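Intracellular serine protease (Bacillus licheniformis, PDB 4ZOQ) cleaves peptide bonds sequence-specifically as a lanthipeptide protease of the subtilisin-like S8 family, probably acting as a serine endopeptidase. Local coordinates at residues T84-G87 with T88-G92; G70-Y73 with I74-K77; D255-A258 with L259-M262; K28-D31 with S32-T35. All coordinates share one frame; numbering follows the deposited sequence.

All four contacts are local, each made between neighbours along one continuous stretch of chain, and they come in the order 4, 2, 1, 3. Contact 1 holds His86 of the predicted charge relay, whose side chain comes within about 4 Å of that of Ser276 (nearest atoms) and is hydrogen-bonded to Asp51. Contact 2, a surface hairpin, and contact 3, a helix start, have their centres about 17 Å and 16 Å from that of contact 1, and about 30 Å from each other. Contact 4 ends the helix 24-30; its centre lies about 35 Å from that of contact 2, on the opposite side of the chain's centre. Contacts 3 and 4 lie away from these residues.

Contact 1 (T84-G87 with T88-G92)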
ATOM      1  N   THR B  84      10.639   1.360 -11.936  1.00 46.93           N
ATOM      2  CA  THR B  84      11.294   0.429 -11.020  1.00 43.09           C
ATOM      3  C   THR B  84      10.638  -0.959 -10.996  1.00 44.08           C
ATOM      4  O   THR B  84      11.314  -1.959 -10.730  1.00 42.59           O
ATOM      5  CB  THR B  84      11.308   0.985  -9.593  1.00 42.63           C
ATOM      6  OG1 THR B  84       9.975   0.957  -9.060  1.00 47.85           O
ATOM      7  CG2 THR B  84      11.819   2.411  -9.590  1.00 43.74           C
ATOM      8  N   GLY B  85       9.344  -1.026 -11.321  1.00 42.14           N
ATOM      9  CA  GLY B  85       8.624  -2.295 -11.311  1.00 41.96           C
ATOM     10  C   GLY B  85       7.870  -2.591 -10.013  1.00 40.42           C
ATOM     11  O   GLY B  85       7.087  -3.533  -9.930  1.00 42.43           O
ATOM     12  N   HIS B  86       8.114  -1.775  -8.999  1.00 39.71           N
ATOM     13  CA  HIS B  86       7.577  -1.993  -7.677  1.00 37.65           C
ATOM     14  C   HIS B  86       6.051  -1.914  -7.622  1.00 38.75           C
ATOM     15  O   HIS B  86       5.415  -2.744  -6.983  1.00 38.17           O
ATOM     16  CB  HIS B  86       8.192  -0.975  -6.724  1.00 35.66           C
ATOM     17  CG  HIS B  86       7.890  -1.232  -5.285  1.00 44.97           C
ATOM     18  ND1 HIS B  86       6.826  -0.640  -4.632  1.00 41.55           N
ATOM     19  CD2 HIS B  86       8.534  -1.979  -4.357  1.00 45.91           C
ATOM     20  CE1 HIS B  86       6.813  -1.037  -3.371  1.00 40.91           C
ATOM     21  NE2 HIS B  86       7.840  -1.845  -3.177  1.00 44.43           N
ATOM     22  N   GLY B  87       5.468  -0.913  -8.280  1.00 37.11           N
ATOM     23  CA  GLY B  87       4.026  -0.733  -8.270  1.00 35.66           C
ATOM     24  C   GLY B  87       3.300  -1.821  -9.034  1.00 36.27           C
ATOM     25  O   GLY B  87       2.176  -2.185  -8.697  1.00 38.49           O
ATOM     26  N   THR B  88       3.934  -2.298 -10.097  1.00 34.57           N
ATOM     27  CA  THR B  88       3.439  -3.410 -10.908  1.00 36.89           C
ATOM     28  C   THR B  88       3.451  -4.720 -10.140  1.00 35.46           C
ATOM     29  O   THR B  88       2.560  -5.544 -10.302  1.00 35.60           O
ATOM     30  CB  THR B  88       4.248  -3.554 -12.200  1.00 35.56           C
ATOM     31  OG1 THR B  88       4.121  -2.336 -12.938  1.00 38.50           O
ATOM     32  CG2 THR B  88       3.729  -4.693 -13.054  1.00 34.54           C
ATOM     33  N   GLN B  89       4.466  -4.926  -9.313  1.00 32.59           N
ATOM     34  CA  GLN B  89       4.458  -6.125  -8.487  1.00 35.55           C
ATOM     35  C   GLN B  89       3.305  -6.037  -7.460  1.00 34.12           C
ATOM     36  O   GLN B  89       2.537  -6.991  -7.289  1.00 34.40           O
ATOM     37  CB  GLN B  89       5.802  -6.302  -7.787  1.00 33.56           C
ATOM     38  CG  GLN B  89       6.947  -6.448  -8.774  1.00 35.67           C
ATOM     39  CD  GLN B  89       8.286  -6.663  -8.095  1.00 35.38           C
ATOM     40  OE1 GLN B  89       8.840  -5.748  -7.486  1.00 40.22           O
ATOM     41  NE2 GLN B  89       8.802  -7.887  -8.176  1.00 29.81           N
ATOM     42  N   THR B  90       3.151  -4.871  -6.833  1.00 31.12           N
ATOM     43  CA  THR B  90       2.078  -4.649  -5.871  1.00 30.36           C
ATOM     44  C   THR B  90       0.704  -4.835  -6.546  1.00 32.37           C
ATOM     45  O   THR B  90      -0.159  -5.565  -6.046  1.00 30.64           O
ATOM     46  CB  THR B  90       2.195  -3.261  -5.237  1.00 32.14           C
ATOM     47  OG1 THR B  90       3.496  -3.125  -4.648  1.00 34.10           O
ATOM     48  CG2 THR B  90       1.135  -3.042  -4.185  1.00 28.20           C
ATOM     49  N   ALA B  91       0.539  -4.240  -7.719  1.00 33.73           N
ATOM     50  CA  ALA B  91      -0.718  -4.357  -8.469  1.00 32.74           C
ATOM     51  C   ALA B  91      -1.142  -5.816  -8.723  1.00 30.39           C
ATOM     52  O   ALA B  91      -2.319  -6.164  -8.626  1.00 31.02           O
ATOM     53  CB  ALA B  91      -0.582  -3.616  -9.798  1.00 31.19           C
ATOM     54  N   GLY B  92      -0.182  -6.660  -9.090  1.00 30.63           N
ATOM     55  CA  GLY B  92      -0.477  -8.047  -9.354  1.00 29.30           C
ATOM     56  C   GLY B  92      -1.027  -8.757  -8.136  1.00 29.00           C
ATOM     57  O   GLY B  92      -1.877  -9.637  -8.274  1.00 31.03           O
TER
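The backbone bonds from Gln89, Thr90 and Ala91 back to Gly85, His86 and Gly87 make a buried local contact, the first turns of helix 86-97, which carries the histidine of the predicted charge relay of this subtilisin-like fold. Gln89 N reaches Gly85 O at 3.0 Å, Thr90 N reaches His86 O at 3.1 Å and Ala91 N reaches Gly87 O at 2.8 Å, the regular i to i+4 pattern. Gly85 is the N-cap. Its phi of 95° would drive a beta carbon against the carbonyl of Thr84, and glycine, having none, suits the place. Just beyond it, His86 N makes a weak bond of 3.3 Å to Thr84 OG1. With CG anti to its nitrogen (chi1 -171°), His86 carries its imidazole off the helix, where ND1 bonds Asp51 OD1. Thr90, one turn on, has OG1 turned to the side of its own nitrogen (chi1 -56°), and that hydroxyl bonds Asp51 OD2. Histidine and threonine thus hold one carboxylate, one on each oxygen, and Thr90 probably helps, as a second-shell residue, to position Asp51. Their side chains pass obliquely, with His86 CE1 4.1 Å from Thr90 OG1. Gln89 lays its CG 3.1 Å from Gly85 O before its extended chain takes NE2 to Thr248 OG1. Thr88 is anchored through OG1 to Asp82 OD2. The helix start lies at the C-terminal end of strand 46-51, which supplies Asp51, and faces helix 275-297, where His86 touches Ser276, Gln89 touches Leu277 and Thr90 touches Pro280.

Contact 2 (G70-Y73 with I74-K77); sequences GWNY and IDGK
From Asn72 to Lys77 the chain turns back on itself, the directions of 70-73 and 74-77 lying 135° apart, with Asn72 N bonded to Lys77 O at 2.8 Å and only a weak return bond of 3.4 Å from Lys77 N to Asn72 O. This is a short, loosely bonded hairpin, and the Asn72 side chain braces its loop. Holding CG anti to the nitrogen (chi1 178°), Asn72 sends OD1 into the turn, where it accepts two backbone N-H groups. Ile74 N comes to Asn72 OD1 at 2.7 Å, a little tilted from the carbonyl plane, and closes an Asx turn; Asp75 N meets the same OD1 at 3.1 Å from above that plane, 65° out of it. Asparagine suits the place because its short amide can stand in for a backbone carbonyl, while ND2 still reaches a water that also accepts from Lys77 NZ. That ammonium makes a long salt bridge to Asp75 OD2. Gly76 has positive phi, easy for a residue without a beta carbon. The indole of Trp71 lies across the returning strand: Lys77 O sits 3.6 Å above one face, toward the rim. Trp71 CD1 meanwhile points into the face of the Tyr73 ring, 3.3 Å above its centre. Tyr73 OH bonds Asp125 of helix 116-128, its ring packs on Tyr106 and Val108, and the backbones of Trp71 and Tyr73 bond to Gln107, which fastens the hairpin to strand 102-110.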
ATOM      1  N   GLY B  70      -3.722   7.172 -14.252  1.00 48.31           N
ATOM      2  CA  GLY B  70      -3.606   7.815 -12.963  1.00 47.81           C
ATOM      3  C   GLY B  70      -2.578   8.921 -12.939  1.00 53.68           C
ATOM      4  O   GLY B  70      -1.921   9.192 -13.951  1.00 52.75           O
ATOM      5  N   TRP B  71      -2.397   9.528 -11.768  1.00 46.82           N
ATOM      6  CA  TRP B  71      -1.534  10.684 -11.676  1.00 43.28           C
ATOM      7  C   TRP B  71      -0.125  10.365 -11.165  1.00 47.80           C
ATOM      8  O   TRP B  71       0.059   9.586 -10.231  1.00 46.84           O
ATOM      9  CB  TRP B  71      -2.196  11.720 -10.782  1.00 43.96           C
ATOM     10  CG  TRP B  71      -1.595  13.070 -10.906  1.00 49.27           C
ATOM     11  CD1 TRP B  71      -0.911  13.760  -9.957  1.00 46.86           C
ATOM     12  CD2 TRP B  71      -1.582  13.882 -12.089  1.00 51.89           C
ATOM     13  NE1 TRP B  71      -0.504  14.978 -10.462  1.00 51.46           N
ATOM     14  CE2 TRP B  71      -0.893  15.068 -11.774  1.00 49.02           C
ATOM     15  CE3 TRP B  71      -2.094  13.721 -13.383  1.00 48.94           C
ATOM     16  CZ2 TRP B  71      -0.710  16.094 -12.699  1.00 52.07           C
ATOM     17  CZ3 TRP B  71      -1.907  14.743 -14.305  1.00 56.15           C
ATOM     18  CH2 TRP B  71      -1.228  15.915 -13.955  1.00 52.14           C
ATOM     19  N   ASN B  72       0.869  10.921 -11.847  1.00 45.03           N
ATOM     20  CA  ASN B  72       2.248  10.918 -11.388  1.00 44.97           C
ATOM     21  C   ASN B  72       2.545  12.232 -10.639  1.00 50.30           C
ATOM     22  O   ASN B  72       2.606  13.304 -11.250  1.00 49.48           O
ATOM     23  CB  ASN B  72       3.184  10.723 -12.581  1.00 43.17           C
ATOM     24  CG  ASN B  72       4.648  10.750 -12.210  1.00 44.95           C
ATOM     25  OD1 ASN B  72       5.045  11.203 -11.132  1.00 44.37           O
ATOM     26  ND2 ASN B  72       5.480  10.262 -13.133  1.00 49.62           N
ATOM     27  N   TYR B  73       2.717  12.159  -9.322  1.00 47.08           N
ATOM     28  CA  TYR B  73       2.919  13.374  -8.531  1.00 46.39           C
ATOM     29  C   TYR B  73       4.357  13.865  -8.587  1.00 49.24           C
ATOM     30  O   TYR B  73       4.656  14.977  -8.158  1.00 50.69           O
ATOM     31  CB  TYR B  73       2.493  13.154  -7.077  1.00 39.21           C
ATOM     32  CG  TYR B  73       1.006  12.936  -6.949  1.00 42.28           C
ATOM     33  CD1 TYR B  73       0.147  13.994  -6.657  1.00 43.63           C
ATOM     34  CD2 TYR B  73       0.450  11.685  -7.170  1.00 40.16           C
ATOM     35  CE1 TYR B  73      -1.214  13.803  -6.559  1.00 40.49           C
ATOM     36  CE2 TYR B  73      -0.913  11.484  -7.080  1.00 41.99           C
ATOM     37  CZ  TYR B  73      -1.741  12.540  -6.771  1.00 42.13           C
ATOM     38  OH  TYR B  73      -3.102  12.324  -6.677  1.00 39.98           O
ATOM     39  N   ILE B  74       5.248  13.031  -9.101  1.00 47.98           N
ATOM     40  CA  ILE B  74       6.655  13.391  -9.170  1.00 52.80           C
ATOM     41  C   ILE B  74       6.895  14.314 -10.366  1.00 55.66           C
ATOM     42  O   ILE B  74       7.664  15.267 -10.277  1.00 53.47           O
ATOM     43  CB  ILE B  74       7.564  12.127  -9.216  1.00 51.82           C
ATOM     44  CG1 ILE B  74       7.595  11.490  -7.830  1.00 49.98           C
ATOM     45  CG2 ILE B  74       8.994  12.477  -9.591  1.00 48.29           C
ATOM     46  CD1 ILE B  74       8.249  10.135  -7.782  1.00 47.35           C
ATOM     47  N   ASP B  75       6.258  14.004 -11.491  1.00 55.05           N
ATOM     48  CA  ASP B  75       6.436  14.795 -12.697  1.00 51.43           C
ATOM     49  C   ASP B  75       5.222  15.643 -13.063  1.00 55.22           C
ATOM     50  O   ASP B  75       5.241  16.342 -14.070  1.00 60.37           O
ATOM     51  CB  ASP B  75       6.772  13.871 -13.859  1.00 50.42           C
ATOM     52  CG  ASP B  75       8.094  13.164 -13.670  1.00 59.41           C
ATOM     53  OD1 ASP B  75       8.881  13.591 -12.791  1.00 56.21           O
ATOM     54  OD2 ASP B  75       8.328  12.165 -14.384  1.00 68.50           O
ATOM     55  N   GLY B  76       4.161  15.569 -12.265  1.00 58.42           N
ATOM     56  CA  GLY B  76       2.941  16.302 -12.569  1.00 52.69           C
ATOM     57  C   GLY B  76       2.296  15.940 -13.888  1.00 55.04           C
ATOM     58  O   GLY B  76       1.633  16.777 -14.513  1.00 64.60           O
ATOM     59  N   LYS B  77       2.491  14.698 -14.304  1.00 53.92           N
ATOM     60  CA  LYS B  77       1.942  14.196 -15.551  1.00 56.96           C
ATOM     61  C   LYS B  77       1.075  12.959 -15.246  1.00 59.27           C
ATOM     62  O   LYS B  77       1.204  12.382 -14.161  1.00 57.36           O
ATOM     63  CB  LYS B  77       3.126  13.935 -16.511  1.00 59.57           C
ATOM     64  CG  LYS B  77       2.985  12.910 -17.626  1.00 63.23           C
ATOM     65  CD  LYS B  77       4.156  13.041 -18.619  1.00 63.04           C
ATOM     66  CE  LYS B  77       5.500  13.403 -17.954  1.00 61.28           C
ATOM     67  NZ  LYS B  77       6.247  12.247 -17.354  1.00 67.82           N
TER
HETATM   68  O   HOH W   1       4.396  10.073 -16.223  1.00 51.12           O

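Contact 3 (D255-A258 with L259-M262); sequences DNTA and LDQM
Asp260 reaches back across the start of helix 258-262 to Asn256 and Thr257. Its CB lies 3.3 Å from Thr257 O and also meets Asn256 CG, the amide plane there being turned 62° from the carboxylate. Asp260 CG follows 3.5 Å from Thr257 OG1. Of the two oxygens, Asp260 OD2 accepts Thr257 N at 3.2 Å, on its anti side and 33° out of the carboxylate plane, and also bonds Ser270 OG. Asp260 OD1 accepts from a water at 2.6 Å and from Leu271 N. The exchange is completed by Asp260 N, which gives a nearly straight bond of 3.2 Å to Thr257 OG1: this is a capping box, with Thr257 as N-cap. Threonine suits that place because its hydroxyl sits one carbon from the backbone, and here OG1 lies between its own nitrogen and carbonyl carbon (chi1 82°), facing the first turn; the same OG1 donates to the water. An aspartate near a helix N-terminus is also likely to be favoured by the helix dipole. The buried Asn256 spends ND2 on the carbonyls of Ile265 and Tyr269. Gln261 N bonds Thr257 O at 3.0 Å in the carbonyl plane, and Gln261 CG lies 2.9 Å from Thr257 O.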
ATOM      1  N   ASP B 255      13.592  -6.348 -18.245  1.00 50.39           N
ATOM      2  CA  ASP B 255      14.247  -7.648 -18.032  1.00 50.36           C
ATOM      3  C   ASP B 255      14.040  -8.107 -16.595  1.00 44.78           C
ATOM      4  O   ASP B 255      14.193  -7.312 -15.669  1.00 46.11           O
ATOM      5  CB  ASP B 255      15.754  -7.582 -18.311  1.00 48.66           C
ATOM      6  CG  ASP B 255      16.098  -7.450 -19.791  1.00 61.55           C
ATOM      7  OD1 ASP B 255      15.330  -7.900 -20.690  1.00 60.83           O
ATOM      8  OD2 ASP B 255      17.195  -6.916 -20.050  1.00 64.97           O
ATOM      9  N   ASN B 256      13.662  -9.362 -16.391  1.00 40.60           N
ATOM     10  CA  ASN B 256      13.570  -9.860 -15.023  1.00 45.60           C
ATOM     11  C   ASN B 256      14.925 -10.439 -14.620  1.00 43.83           C
ATOM     12  O   ASN B 256      15.889 -10.310 -15.371  1.00 45.90           O
ATOM     13  CB  ASN B 256      12.434 -10.877 -14.866  1.00 39.56           C
ATOM     14  CG  ASN B 256      12.574 -12.064 -15.783  1.00 41.52           C
ATOM     15  OD1 ASN B 256      13.670 -12.369 -16.286  1.00 36.32           O
ATOM     16  ND2 ASN B 256      11.445 -12.734 -16.040  1.00 35.00           N
ATOM     17  N   THR B 257      14.999 -11.050 -13.438  1.00 39.15           N
ATOM     18  CA  THR B 257      16.282 -11.392 -12.826  1.00 39.80           C
ATOM     19  C   THR B 257      16.884 -12.685 -13.341  1.00 40.80           C
ATOM     20  O   THR B 257      16.183 -13.497 -13.933  1.00 43.22           O
ATOM     21  CB  THR B 257      16.161 -11.531 -11.301  1.00 41.81           C
ATOM     22  OG1 THR B 257      15.646 -12.839 -10.975  1.00 41.11           O
ATOM     23  CG2 THR B 257      15.274 -10.413 -10.739  1.00 35.36           C
ATOM     24  N   ALA B 258      18.171 -12.888 -13.068  1.00 39.49           N
ATOM     25  CA  ALA B 258      18.872 -14.131 -13.428  1.00 42.10           C
ATOM     26  C   ALA B 258      18.205 -15.391 -12.837  1.00 38.43           C
ATOM     27  O   ALA B 258      18.176 -16.436 -13.462  1.00 40.44           O
ATOM     28  CB  ALA B 258      20.328 -14.050 -13.000  1.00 40.90           C
ATOM     29  N   LEU B 259      17.680 -15.283 -11.625  1.00 41.86           N
ATOM     30  CA  LEU B 259      16.957 -16.385 -10.993  1.00 36.13           C
ATOM     31  C   LEU B 259      15.714 -16.718 -11.794  1.00 40.94           C
ATOM     32  O   LEU B 259      15.401 -17.902 -12.017  1.00 42.24           O
ATOM     33  CB  LEU B 259      16.558 -16.006  -9.576  1.00 38.13           C
ATOM     34  CG  LEU B 259      15.705 -16.997  -8.793  1.00 40.20           C
ATOM     35  CD1 LEU B 259      16.498 -18.273  -8.539  1.00 33.24           C
ATOM     36  CD2 LEU B 259      15.225 -16.356  -7.493  1.00 34.61           C
ATOM     37  N   ASP B 260      15.007 -15.679 -12.243  1.00 37.84           N
ATOM     38  CA  ASP B 260      13.825 -15.901 -13.049  1.00 38.42           C
ATOM     39  C   ASP B 260      14.204 -16.626 -14.353  1.00 39.56           C
ATOM     40  O   ASP B 260      13.573 -17.619 -14.724  1.00 38.22           O
ATOM     41  CB  ASP B 260      13.109 -14.575 -13.386  1.00 38.38           C
ATOM     42  CG  ASP B 260      12.557 -13.856 -12.154  1.00 39.40           C
ATOM     43  OD1 ASP B 260      12.137 -14.531 -11.197  1.00 40.53           O
ATOM     44  OD2 ASP B 260      12.521 -12.608 -12.145  1.00 39.51           O
ATOM     45  N   GLN B 261      15.256 -16.142 -15.016  1.00 41.61           N
ATOM     46  CA  GLN B 261      15.673 -16.688 -16.310  1.00 44.18           C
ATOM     47  C   GLN B 261      16.066 -18.133 -16.138  1.00 42.32           C
ATOM     48  O   GLN B 261      15.652 -18.992 -16.927  1.00 40.68           O
ATOM     49  CB  GLN B 261      16.836 -15.908 -16.914  1.00 41.30           C
ATOM     50  CG  GLN B 261      16.766 -14.437 -16.657  1.00 48.59           C
ATOM     51  CD  GLN B 261      17.886 -13.658 -17.325  1.00 63.53           C
ATOM     52  OE1 GLN B 261      19.070 -13.750 -16.939  1.00 68.38           O
ATOM     53  NE2 GLN B 261      17.509 -12.833 -18.297  1.00 64.22           N
ATOM     54  N   MET B 262      16.841 -18.402 -15.093  1.00 33.45           N
ATOM     55  CA  MET B 262      17.234 -19.771 -14.804  1.00 40.28           C
ATOM     56  C   MET B 262      16.036 -20.694 -14.583  1.00 41.76           C
ATOM     57  O   MET B 262      16.099 -21.873 -14.915  1.00 45.46           O
ATOM     58  CB  MET B 262      18.120 -19.811 -13.559  1.00 37.41           C
ATOM     59  CG  MET B 262      18.576 -21.207 -13.214  1.00 39.47           C
ATOM     60  SD  MET B 262      19.254 -21.332 -11.550  1.00 42.78           S
ATOM     61  CE  MET B 262      17.820 -21.831 -10.614  1.00 41.39           C
TER
HETATM   62  O   HOH W   2      13.647 -13.585  -9.254  1.00 36.60           O

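Contact 4 (K28-D31 with S32-T35)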
ATOM      1  N   LYS B  28      -3.523 -20.567  -2.114  1.00 29.43           N
ATOM      2  CA  LYS B  28      -3.899 -20.567  -0.706  1.00 31.83           C
ATOM      3  C   LYS B  28      -5.006 -19.549  -0.425  1.00 31.81           C
ATOM      4  O   LYS B  28      -6.051 -19.886   0.112  1.00 30.49           O
ATOM      5  CB  LYS B  28      -2.675 -20.291   0.162  1.00 34.22           C
ATOM      6  CG  LYS B  28      -2.947 -20.404   1.621  1.00 44.01           C
ATOM      7  CD  LYS B  28      -1.715 -20.172   2.493  1.00 53.35           C
ATOM      8  CE  LYS B  28      -2.035 -20.570   3.952  1.00 57.07           C
ATOM      9  NZ  LYS B  28      -1.771 -22.017   4.226  1.00 60.52           N
ATOM     10  N   GLN B  29      -4.796 -18.319  -0.875  1.00 32.08           N
ATOM     11  CA  GLN B  29      -5.742 -17.237  -0.674  1.00 28.81           C
ATOM     12  C   GLN B  29      -7.151 -17.520  -1.243  1.00 31.23           C
ATOM     13  O   GLN B  29      -8.166 -17.301  -0.561  1.00 30.90           O
ATOM     14  CB  GLN B  29      -5.178 -15.965  -1.306  1.00 26.77           C
ATOM     15  CG  GLN B  29      -4.074 -15.256  -0.515  1.00 28.06           C
ATOM     16  CD  GLN B  29      -4.629 -14.396   0.631  1.00 30.95           C
ATOM     17  OE1 GLN B  29      -5.806 -14.513   1.006  1.00 32.52           O
ATOM     18  NE2 GLN B  29      -3.805 -13.485   1.143  1.00 29.42           N
ATOM     19  N   THR B  30      -7.192 -18.041  -2.472  1.00 31.79           N
ATOM     20  CA  THR B  30      -8.420 -18.171  -3.253  1.00 31.80           C
ATOM     21  C   THR B  30      -9.019 -19.587  -3.238  1.00 31.07           C
ATOM     22  O   THR B  30      -9.938 -19.870  -4.015  1.00 32.68           O
ATOM     23  CB  THR B  30      -8.182 -17.778  -4.739  1.00 31.94           C
ATOM     24  OG1 THR B  30      -7.205 -18.660  -5.307  1.00 31.82           O
ATOM     25  CG2 THR B  30      -7.694 -16.333  -4.867  1.00 28.95           C
ATOM     26  N   ASP B  31      -8.490 -20.456  -2.376  1.00 29.32           N
ATOM     27  CA  ASP B  31      -8.877 -21.860  -2.304  1.00 32.29           C
ATOM     28  C   ASP B  31      -8.750 -22.515  -3.701  1.00 33.37           C
ATOM     29  O   ASP B  31      -9.747 -22.966  -4.291  1.00 31.02           O
ATOM     30  CB  ASP B  31     -10.299 -22.036  -1.750  1.00 32.75           C
ATOM     31  CG  ASP B  31     -10.624 -23.503  -1.411  1.00 36.53           C
ATOM     32  OD1 ASP B  31      -9.678 -24.332  -1.333  1.00 33.83           O
ATOM     33  OD2 ASP B  31     -11.817 -23.823  -1.204  1.00 38.85           O
ATOM     34  N   SER B  32      -7.527 -22.526  -4.229  1.00 31.55           N
ATOM     35  CA  SER B  32      -7.257 -23.003  -5.590  1.00 32.68           C
ATOM     36  C   SER B  32      -8.153 -22.318  -6.617  1.00 34.12           C
ATOM     37  O   SER B  32      -8.718 -22.978  -7.475  1.00 36.54           O
ATOM     38  CB  SER B  32      -7.402 -24.521  -5.670  1.00 32.72           C
ATOM     39  OG  SER B  32      -6.398 -25.136  -4.874  1.00 36.45           O
ATOM     40  N   TYR B  33      -8.309 -20.996  -6.489  1.00 34.36           N
ATOM     41  CA  TYR B  33      -9.027 -20.149  -7.455  1.00 32.17           C
ATOM     42  C   TYR B  33     -10.538 -20.397  -7.487  1.00 32.24           C
ATOM     43  O   TYR B  33     -11.219 -19.959  -8.401  1.00 36.74           O
ATOM     44  CB  TYR B  33      -8.414 -20.320  -8.847  1.00 29.51           C
ATOM     45  CG  TYR B  33      -6.928 -20.169  -8.720  1.00 35.15           C
ATOM     46  CD1 TYR B  33      -6.358 -18.915  -8.506  1.00 33.58           C
ATOM     47  CD2 TYR B  33      -6.093 -21.287  -8.740  1.00 34.21           C
ATOM     48  CE1 TYR B  33      -5.000 -18.775  -8.335  1.00 33.72           C
ATOM     49  CE2 TYR B  33      -4.730 -21.162  -8.561  1.00 33.78           C
ATOM     50  CZ  TYR B  33      -4.191 -19.903  -8.360  1.00 31.35           C
ATOM     51  OH  TYR B  33      -2.850 -19.760  -8.187  1.00 30.57           O
ATOM     52  N   ARG B  34     -11.078 -21.052  -6.472  1.00 29.50           N
ATOM     53  CA  ARG B  34     -12.521 -21.223  -6.403  1.00 31.21           C
ATOM     54  C   ARG B  34     -13.243 -19.900  -6.161  1.00 32.42           C
ATOM     55  O   ARG B  34     -14.380 -19.730  -6.582  1.00 33.48           O
ATOM     56  CB  ARG B  34     -12.869 -22.209  -5.306  1.00 31.96           C
ATOM     57  CG  ARG B  34     -12.675 -23.624  -5.723  1.00 36.62           C
ATOM     58  CD  ARG B  34     -12.871 -24.588  -4.550  1.00 38.99           C
ATOM     59  NE  ARG B  34     -12.646 -25.953  -5.005  1.00 44.39           N
ATOM     60  CZ  ARG B  34     -11.466 -26.558  -5.011  1.00 49.53           C
ATOM     61  NH1 ARG B  34     -10.374 -25.908  -4.598  1.00 45.40           N
ATOM     62  NH2 ARG B  34     -11.377 -27.809  -5.455  1.00 55.04           N
ATOM     63  N   THR B  35     -12.569 -18.955  -5.499  1.00 35.98           N
ATOM     64  CA  THR B  35     -13.164 -17.655  -5.210  1.00 32.89           C
ATOM     65  C   THR B  35     -13.506 -16.885  -6.492  1.00 35.27           C
ATOM     66  O   THR B  35     -14.412 -16.048  -6.467  1.00 35.95           O
ATOM     67  CB  THR B  35     -12.225 -16.766  -4.319  1.00 35.83           C
ATOM     68  OG1 THR B  35     -10.998 -16.452  -5.005  1.00 31.22           O
ATOM     69  CG2 THR B  35     -11.916 -17.452  -3.007  1.00 27.18           C
TER
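Thr30 and Thr35 share one torsion, chi1 61° and 64°, which sets each hydroxyl between the nitrogen and carbonyl carbon of its own residue. For Thr30 this turns OG1 to Tyr33 N, which it accepts at 2.8 Å, and lets the same oxygen bond Ala26 O one turn back. For Thr35 it lays OG1 against Thr30 CB at 3.1 Å, the two side chains crossing at about a right angle, while CG2 stands 3.3 Å from Thr30 O. Short, branched threonines fit here, offering a polar and a methyl arm from one carbon. The helix 24-30 ends in a Schellman motif: Asp31 has positive phi with two bonds back into the last turn, and Ser32 and Tyr33 stay in the left-handed region, so a type I' turn runs from Asp31 to Arg34. Aspartate tolerates such angles better than most residues with a beta carbon. Two nitrogens of Arg34 grip Asp31 O from opposite faces of its carbonyl plane, the backbone N at 3.2 Å and NH1 at 3.0 Å; the extended arginine chain runs past that oxygen, and a long salt bridge of 3.7 Å joins NH1 to Asp31 OD1. Thr35 N closes on Thr30 O at 3.2 Å. The ring of Tyr33, its CD1 3.3 Å from Thr30 OG1, packs on Ala26, Leu23 and Pro9 and meets Tyr36, while Thr35 touches Tyr334 and Leu337 of helix 333-338.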